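Local coordinates for Serine/threonine-protein kinase-like protein ACR4 (Arabidopsis thaliana, PDB 7A0J) that acts as a plasma-membrane receptor kinase that pairs with the CLE40 peptide to control formative cell divisions in root meristems, at residues S200-W205 / V254-F259; A235-K240 / Y280-V285. All coordinates share one frame; numbering follows the deposited sequence.

Contact 1. Residues S200-W205 / V254-F259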
ATOM      1  N   SER A 200       0.906   2.215  20.699  1.00 60.17           N
ATOM      2  CA  SER A 200       0.848   1.870  19.252  1.00 57.28           C
ATOM      3  C   SER A 200       0.030   0.588  19.042  1.00 56.34           C
ATOM      4  O   SER A 200       0.545  -0.355  18.401  1.00 54.90           O
ATOM      5  CB  SER A 200       2.235   1.759  18.667  1.00 56.51           C
ATOM      6  OG  SER A 200       2.902   0.604  19.148  1.00 57.36           O
ATOM      7  N   ARG A 201      -1.199   0.564  19.566  1.00 57.73           N
ATOM      8  CA  ARG A 201      -2.142  -0.581  19.459  1.00 57.71           C
ATOM      9  C   ARG A 201      -2.943  -0.406  18.162  1.00 54.70           C
ATOM     10  O   ARG A 201      -3.206   0.755  17.786  1.00 54.26           O
ATOM     11  CB  ARG A 201      -3.033  -0.644  20.704  1.00 61.73           C
ATOM     12  CG  ARG A 201      -3.907  -1.887  20.793  1.00 63.25           C
ATOM     13  CD  ARG A 201      -5.325  -1.715  20.278  1.00 63.97           C
ATOM     14  NE  ARG A 201      -5.936  -3.001  19.947  1.00 64.55           N
ATOM     15  CZ  ARG A 201      -7.226  -3.194  19.674  1.00 65.81           C
ATOM     16  NH1 ARG A 201      -8.077  -2.180  19.679  1.00 66.87           N
ATOM     17  NH2 ARG A 201      -7.661  -4.411  19.390  1.00 66.29           N
ATOM     18  N   VAL A 202      -3.297  -1.510  17.498  1.00 52.51           N
ATOM     19  CA  VAL A 202      -3.980  -1.505  16.170  1.00 50.11           C
ATOM     20  C   VAL A 202      -5.493  -1.375  16.384  1.00 50.92           C
ATOM     21  O   VAL A 202      -6.010  -1.983  17.335  1.00 52.84           O
ATOM     22  CB  VAL A 202      -3.624  -2.756  15.340  1.00 48.59           C
ATOM     23  CG1 VAL A 202      -4.342  -4.006  15.833  1.00 49.90           C
ATOM     24  CG2 VAL A 202      -3.891  -2.539  13.859  1.00 46.65           C
ATOM     25  N   LEU A 203      -6.165  -0.607  15.521  1.00 49.74           N
ATOM     26  CA  LEU A 203      -7.646  -0.476  15.471  1.00 50.83           C
ATOM     27  C   LEU A 203      -8.110  -0.765  14.038  1.00 48.91           C
ATOM     28  O   LEU A 203      -7.566  -0.134  13.112  1.00 47.04           O
ATOM     29  CB  LEU A 203      -8.033   0.937  15.919  1.00 52.32           C
ATOM     30  CG  LEU A 203      -9.455   1.101  16.456  1.00 54.96           C
ATOM     31  CD1 LEU A 203      -9.650   0.311  17.743  1.00 57.44           C
ATOM     32  CD2 LEU A 203      -9.775   2.569  16.685  1.00 56.24           C
ATOM     33  N   CYS A 204      -9.059  -1.692  13.869  1.00 49.45           N
ATOM     34  CA  CYS A 204      -9.562  -2.169  12.551  1.00 48.35           C
ATOM     35  C   CYS A 204     -11.078  -1.977  12.463  1.00 50.14           C
ATOM     36  O   CYS A 204     -11.775  -2.297  13.442  1.00 52.34           O
ATOM     37  CB  CYS A 204      -9.210  -3.633  12.321  1.00 48.02           C
ATOM     38  SG  CYS A 204      -7.429  -3.961  12.381  1.00 46.34           S
ATOM     39  N   TRP A 205     -11.558  -1.490  11.315  1.00 49.59           N
ATOM     40  CA  TRP A 205     -12.990  -1.193  11.046  1.00 51.35           C
ATOM     41  C   TRP A 205     -13.276  -1.357   9.549  1.00 51.00           C
ATOM     42  O   TRP A 205     -12.305  -1.366   8.768  1.00 48.74           O
ATOM     43  CB  TRP A 205     -13.332   0.219  11.532  1.00 51.69           C
ATOM     44  CG  TRP A 205     -12.709   1.312  10.717  1.00 49.64           C
ATOM     45  CD1 TRP A 205     -13.283   1.988   9.680  1.00 49.51           C
ATOM     46  CD2 TRP A 205     -11.386   1.859  10.866  1.00 47.84           C
ATOM     47  NE1 TRP A 205     -12.416   2.920   9.179  1.00 48.00           N
ATOM     48  CE2 TRP A 205     -11.244   2.864   9.885  1.00 46.95           C
ATOM     49  CE3 TRP A 205     -10.315   1.611  11.733  1.00 47.39           C
ATOM     50  CZ2 TRP A 205     -10.076   3.615   9.751  1.00 45.76           C
ATOM     51  CZ3 TRP A 205      -9.160   2.350  11.599  1.00 46.18           C
ATOM     52  CH2 TRP A 205      -9.045   3.338  10.620  1.00 45.47           C
ATOM     53  N   VAL A 254       1.904 -11.542  12.870  1.00 44.80           N
ATOM     54  CA  VAL A 254       0.582 -12.036  13.360  1.00 46.14           C
ATOM     55  C   VAL A 254      -0.484 -11.559  12.369  1.00 45.12           C
ATOM     56  O   VAL A 254      -0.417 -10.385  11.955  1.00 43.48           O
ATOM     57  CB  VAL A 254       0.292 -11.567  14.802  1.00 47.57           C
ATOM     58  CG1 VAL A 254       0.401 -10.057  14.958  1.00 46.54           C
ATOM     59  CG2 VAL A 254      -1.059 -12.061  15.300  1.00 49.12           C
ATOM     60  N   CYS A 255      -1.405 -12.451  11.987  1.00 46.26           N
ATOM     61  CA  CYS A 255      -2.521 -12.177  11.043  1.00 46.10           C
ATOM     62  C   CYS A 255      -3.860 -12.508  11.709  1.00 47.95           C
ATOM     63  O   CYS A 255      -3.881 -13.363  12.613  1.00 49.81           O
ATOM     64  CB  CYS A 255      -2.358 -12.972   9.752  1.00 46.16           C
ATOM     65  SG  CYS A 255      -0.812 -12.609   8.879  1.00 45.15           S
ATOM     66  N   TRP A 256      -4.928 -11.842  11.268  1.00 47.91           N
ATOM     67  CA  TRP A 256      -6.309 -11.991  11.801  1.00 50.11           C
ATOM     68  C   TRP A 256      -7.317 -11.555  10.732  1.00 50.37           C
ATOM     69  O   TRP A 256      -6.921 -10.797   9.826  1.00 48.21           O
ATOM     70  CB  TRP A 256      -6.463 -11.176  13.094  1.00 50.29           C
ATOM     71  CG  TRP A 256      -6.347  -9.697  12.889  1.00 48.10           C
ATOM     72  CD1 TRP A 256      -7.369  -8.817  12.680  1.00 48.06           C
ATOM     73  CD2 TRP A 256      -5.137  -8.918  12.857  1.00 46.28           C
ATOM     74  NE1 TRP A 256      -6.881  -7.548  12.525  1.00 46.47           N
ATOM     75  CE2 TRP A 256      -5.515  -7.577  12.629  1.00 45.28           C
ATOM     76  CE3 TRP A 256      -3.777  -9.219  12.998  1.00 45.57           C
ATOM     77  CZ2 TRP A 256      -4.582  -6.546  12.541  1.00 43.76           C
ATOM     78  CZ3 TRP A 256      -2.856  -8.198  12.913  1.00 44.25           C
ATOM     79  CH2 TRP A 256      -3.255  -6.880  12.686  1.00 43.40           C
ATOM     80  N   GLY A 257      -8.566 -12.018  10.842  1.00 53.52           N
ATOM     81  CA  GLY A 257      -9.684 -11.625   9.962  1.00 54.71           C
ATOM     82  C   GLY A 257     -10.599 -12.794   9.643  1.00 58.10           C
ATOM     83  O   GLY A 257     -10.641 -13.748  10.446  1.00 60.50           O
ATOM     84  N   PHE A 258     -11.312 -12.711   8.515  1.00 88.70           N
ATOM     85  CA  PHE A 258     -12.257 -13.744   8.012  1.00 94.16           C
ATOM     86  C   PHE A 258     -11.465 -14.919   7.423  1.00 93.19           C
ATOM     87  O   PHE A 258     -11.848 -16.081   7.663  1.00 98.34           O
ATOM     88  N   PHE A 259     -10.400 -14.617   6.673  1.00 87.67           N
ATOM     89  CA  PHE A 259      -9.489 -15.605   6.035  1.00 86.14           C
ATOM     90  C   PHE A 259      -8.541 -16.183   7.092  1.00 85.90           C
ATOM     91  O   PHE A 259      -9.014 -17.024   7.884  1.00 90.89           O
TER

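Contact 2. Residues A235-K240 / Y280-V285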
ATOM      1  N   ALA A 235       4.253  -2.262  12.269  1.00 42.73           N
ATOM      2  CA  ALA A 235       3.665  -2.179  10.911  1.00 40.65           C
ATOM      3  C   ALA A 235       2.353  -2.967  10.857  1.00 39.69           C
ATOM      4  O   ALA A 235       2.181  -3.906  11.660  1.00 40.19           O
ATOM      5  CB  ALA A 235       4.651  -2.695   9.893  1.00 40.22           C
ATOM      6  N   VAL A 236       1.467  -2.586   9.936  1.00 38.45           N
ATOM      7  CA  VAL A 236       0.193  -3.301   9.633  1.00 37.91           C
ATOM      8  C   VAL A 236      -0.024  -3.274   8.116  1.00 36.62           C
ATOM      9  O   VAL A 236       0.356  -2.273   7.476  1.00 36.14           O
ATOM     10  CB  VAL A 236      -0.993  -2.690  10.406  1.00 38.69           C
ATOM     11  CG1 VAL A 236      -1.178  -1.210  10.101  1.00 38.58           C
ATOM     12  CG2 VAL A 236      -2.286  -3.456  10.162  1.00 39.03           C
ATOM     13  N   VAL A 237      -0.589  -4.352   7.568  1.00 36.36           N
ATOM     14  CA  VAL A 237      -0.968  -4.477   6.129  1.00 35.99           C
ATOM     15  C   VAL A 237      -2.379  -5.068   6.060  1.00 36.40           C
ATOM     16  O   VAL A 237      -2.776  -5.761   7.015  1.00 37.17           O
ATOM     17  CB  VAL A 237       0.050  -5.327   5.342  1.00 35.98           C
ATOM     18  CG1 VAL A 237       1.414  -4.655   5.284  1.00 35.73           C
ATOM     19  CG2 VAL A 237       0.174  -6.741   5.894  1.00 36.74           C
ATOM     20  N   GLY A 238      -3.101  -4.789   4.973  1.00 36.43           N
ATOM     21  CA  GLY A 238      -4.477  -5.265   4.743  1.00 37.36           C
ATOM     22  C   GLY A 238      -4.573  -6.125   3.496  1.00 38.07           C
ATOM     23  O   GLY A 238      -4.204  -5.637   2.410  1.00 37.60           O
ATOM     24  N   GLY A 239      -5.030  -7.370   3.655  1.00 39.42           N
ATOM     25  CA  GLY A 239      -5.489  -8.233   2.552  1.00 40.81           C
ATOM     26  C   GLY A 239      -6.949  -7.963   2.236  1.00 42.24           C
ATOM     27  O   GLY A 239      -7.492  -6.974   2.770  1.00 41.75           O
ATOM     28  N   LYS A 240      -7.576  -8.813   1.421  1.00 44.33           N
ATOM     29  CA  LYS A 240      -8.974  -8.605   0.959  1.00 46.42           C
ATOM     30  C   LYS A 240      -9.946  -8.808   2.129  1.00 47.30           C
ATOM     31  O   LYS A 240     -10.854  -7.968   2.270  1.00 48.12           O
ATOM     32  CB  LYS A 240      -9.315  -9.514  -0.226  1.00 48.84           C
ATOM     33  CG  LYS A 240     -10.741  -9.361  -0.733  1.00 51.45           C
ATOM     34  CD  LYS A 240     -10.912  -9.634  -2.213  1.00 53.65           C
ATOM     35  CE  LYS A 240     -10.440  -8.487  -3.083  1.00 52.92           C
ATOM     36  NZ  LYS A 240     -11.409  -8.185  -4.161  1.00 55.43           N
ATOM     37  N   TYR A 280      -5.050 -12.386  -1.184  1.00 49.78           N
ATOM     38  CA  TYR A 280      -5.191 -13.657  -0.420  1.00 52.19           C
ATOM     39  C   TYR A 280      -3.823 -14.222  -0.011  1.00 50.72           C
ATOM     40  O   TYR A 280      -3.726 -15.449   0.194  1.00 52.95           O
ATOM     41  CB  TYR A 280      -5.975 -14.682  -1.243  1.00 55.64           C
ATOM     42  CG  TYR A 280      -7.344 -14.219  -1.673  1.00 58.07           C
ATOM     43  CD1 TYR A 280      -8.351 -14.016  -0.744  1.00 60.43           C
ATOM     44  CD2 TYR A 280      -7.633 -13.977  -3.006  1.00 58.53           C
ATOM     45  CE1 TYR A 280      -9.612 -13.586  -1.128  1.00 63.26           C
ATOM     46  CE2 TYR A 280      -8.888 -13.546  -3.407  1.00 61.20           C
ATOM     47  CZ  TYR A 280      -9.882 -13.351  -2.464  1.00 63.58           C
ATOM     48  OH  TYR A 280     -11.121 -12.930  -2.851  1.00 66.71           O
ATOM     49  N   PHE A 281      -2.806 -13.370   0.140  1.00 47.79           N
ATOM     50  CA  PHE A 281      -1.450 -13.782   0.588  1.00 46.74           C
ATOM     51  C   PHE A 281      -0.648 -12.562   1.054  1.00 44.30           C
ATOM     52  O   PHE A 281      -0.868 -11.445   0.542  1.00 43.06           O
ATOM     53  CB  PHE A 281      -0.717 -14.528  -0.530  1.00 47.06           C
ATOM     54  CG  PHE A 281      -0.514 -13.718  -1.783  1.00 45.88           C
ATOM     55  CD1 PHE A 281      -1.526 -13.605  -2.723  1.00 47.14           C
ATOM     56  CD2 PHE A 281       0.685 -13.062  -2.015  1.00 44.15           C
ATOM     57  CE1 PHE A 281      -1.343 -12.852  -3.872  1.00 46.55           C
ATOM     58  CE2 PHE A 281       0.867 -12.312  -3.166  1.00 43.80           C
ATOM     59  CZ  PHE A 281      -0.148 -12.205  -4.089  1.00 44.94           C
ATOM     60  N   THR A 282       0.261 -12.798   2.004  1.00 44.10           N
ATOM     61  CA  THR A 282       1.163 -11.792   2.619  1.00 42.81           C
ATOM     62  C   THR A 282       2.611 -12.237   2.401  1.00 42.74           C
ATOM     63  O   THR A 282       2.866 -13.456   2.439  1.00 43.87           O
ATOM     64  CB  THR A 282       0.838 -11.616   4.108  1.00 43.52           C
ATOM     65  OG1 THR A 282      -0.504 -11.139   4.190  1.00 44.37           O
ATOM     66  CG2 THR A 282       1.764 -10.659   4.828  1.00 42.55           C
ATOM     67  N   CYS A 283       3.511 -11.279   2.181  1.00 42.19           N
ATOM     68  CA  CYS A 283       4.977 -11.494   2.082  1.00 43.14           C
ATOM     69  C   CYS A 283       5.684 -10.631   3.130  1.00 43.52           C
ATOM     70  O   CYS A 283       5.251  -9.483   3.339  1.00 42.98           O
ATOM     71  CB  CYS A 283       5.488 -11.169   0.684  1.00 43.26           C
ATOM     72  SG  CYS A 283       4.695 -12.160  -0.609  1.00 44.09           S
ATOM     73  N   GLY A 284       6.714 -11.187   3.774  1.00 45.10           N
ATOM     74  CA  GLY A 284       7.597 -10.478   4.717  1.00 46.22           C
ATOM     75  C   GLY A 284       9.038 -10.520   4.244  1.00 47.97           C
ATOM     76  O   GLY A 284       9.398 -11.487   3.544  1.00 48.60           O
ATOM     77  N   VAL A 285       9.830  -9.507   4.609  1.00 49.64           N
ATOM     78  CA  VAL A 285      11.283  -9.405   4.276  1.00 52.59           C
ATOM     79  C   VAL A 285      12.089  -9.502   5.578  1.00 54.94           C
ATOM     80  O   VAL A 285      11.736  -8.801   6.547  1.00 54.79           O
ATOM     81  CB  VAL A 285      11.607  -8.122   3.485  1.00 53.59           C
ATOM     82  CG1 VAL A 285      11.149  -8.232   2.038  1.00 52.90           C
ATOM     83  CG2 VAL A 285      11.031  -6.867   4.127  1.00 53.18           C
TER

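Contact 1. Residues S200-W205 / V254-F259
The sulfur of Cys204 meets the indole edge of Trp256, a sulfur-aromatic contact between two blades of the β-propeller that forms the extracellular domain of this receptor. SG lies near the indole plane, 85° from the normal of the five-membered ring and 4.7 Å from its centroid. Along that rim it is 3.6 Å from NE1 and 3.8 Å from CZ2 of Trp256, so the sulfur sits beside the junction of the two rings rather than over a face. Val202, two residues earlier, arrives obliquely: its CG1 reaches CZ2 of Trp256 at 4.2 Å and extends the apolar contact along the benzo side.

The two outer strands, 202-206 of repeat 5 and 253-257 of repeat 6, run in the same direction, but their backbones stay apart, with the CA atoms of Cys204 and Gly257 separated by 9.8 Å. The Trp256 indole bridges the gap between the strands. With CG held between the backbone N and the carbonyl carbon (chi1 66°), the ring is directed across to the neighbouring blade.

A second layer fixes both partners. Cys204 is tied by a disulfide to Cys192 on strand 190-195, which anchors the sulfur within its own blade, and Trp256 also touches Cys192. Leu233 packs against both Val202 and Trp256, while Pro229 adds a loop contact to the indole. A 1,2-ethanediol molecule, probably from the crystallisation liquor, lies about 3 Å from the Trp256 side chain. Both methyls of Val202 face CZ2 of Trp256, CG1 from between the backbone N and carbonyl carbon, CG2 from the position anti to N.

Contact 2. Residues A235-K240 / Y280-V285
The backbone from Val237 to Lys240 runs nearly antiparallel to that from Tyr280 to Thr282, their end-to-end directions differing by 169°, yet the two belong to different blades and meet through side chains. Contact is made at two places. In the first, the aliphatic stem of Lys240 crosses the phenol end of Tyr280 at a slant: CD of Lys240 comes 3.4 Å from OH and 3.9 Å from CZ of Tyr280, while its CB stands 4.2 Å from CE1 of the same ring. Lys240 carries CG anti to the backbone N (chi1 179°), which extends the stem past the phenol before the chain bends at chi3. Its ammonium group continues to a weak hydrogen bond with Tyr189 and a long, weak ion pair with Asp98.

The second place is apolar and looser. CG2 of Val237 faces the methyl CG2 of Thr282 at 4.4 Å. This methyl is the nearest atom of Thr282 to the valine, while OG1 is taken by a hydrogen bond with Tyr242 OH.

A serine in place of Tyr280 would probably leave the Lys240 stem without the ring it lies across, freeing it to turn. Backbone bonds, Lys240 with Asn279 and Tyr280 with Leu298, add further restraint to this end. In the propeller, strand 233-238 of repeat 6 thereby approaches the middle strand 281-285 of repeat 7, with Ala277 of strand 274-277 touching both Val237 and Thr282 and Cys244 of strand 242-247 doing likewise.

Overall arrangement
From the N terminus the four segments come in the order 200-205, 235-240, 254-259 and 280-285, so the loops closed by contact 1 and contact 2 cross. Contact 1 closes a 48-residue loop from the last strand of repeat 5 to that of repeat 6; contact 2 starts within it, on the first strand of repeat 6, and closes a 39-residue loop to repeat 7. Repeat 6 is therefore joined to both flanking blades. The centre of contact 2 lies about 9 Å from the centre of the chain, that of contact 1 about 16 Å. The two touch where Val202 CG2 packs 4.1 Å from Val236 CG2.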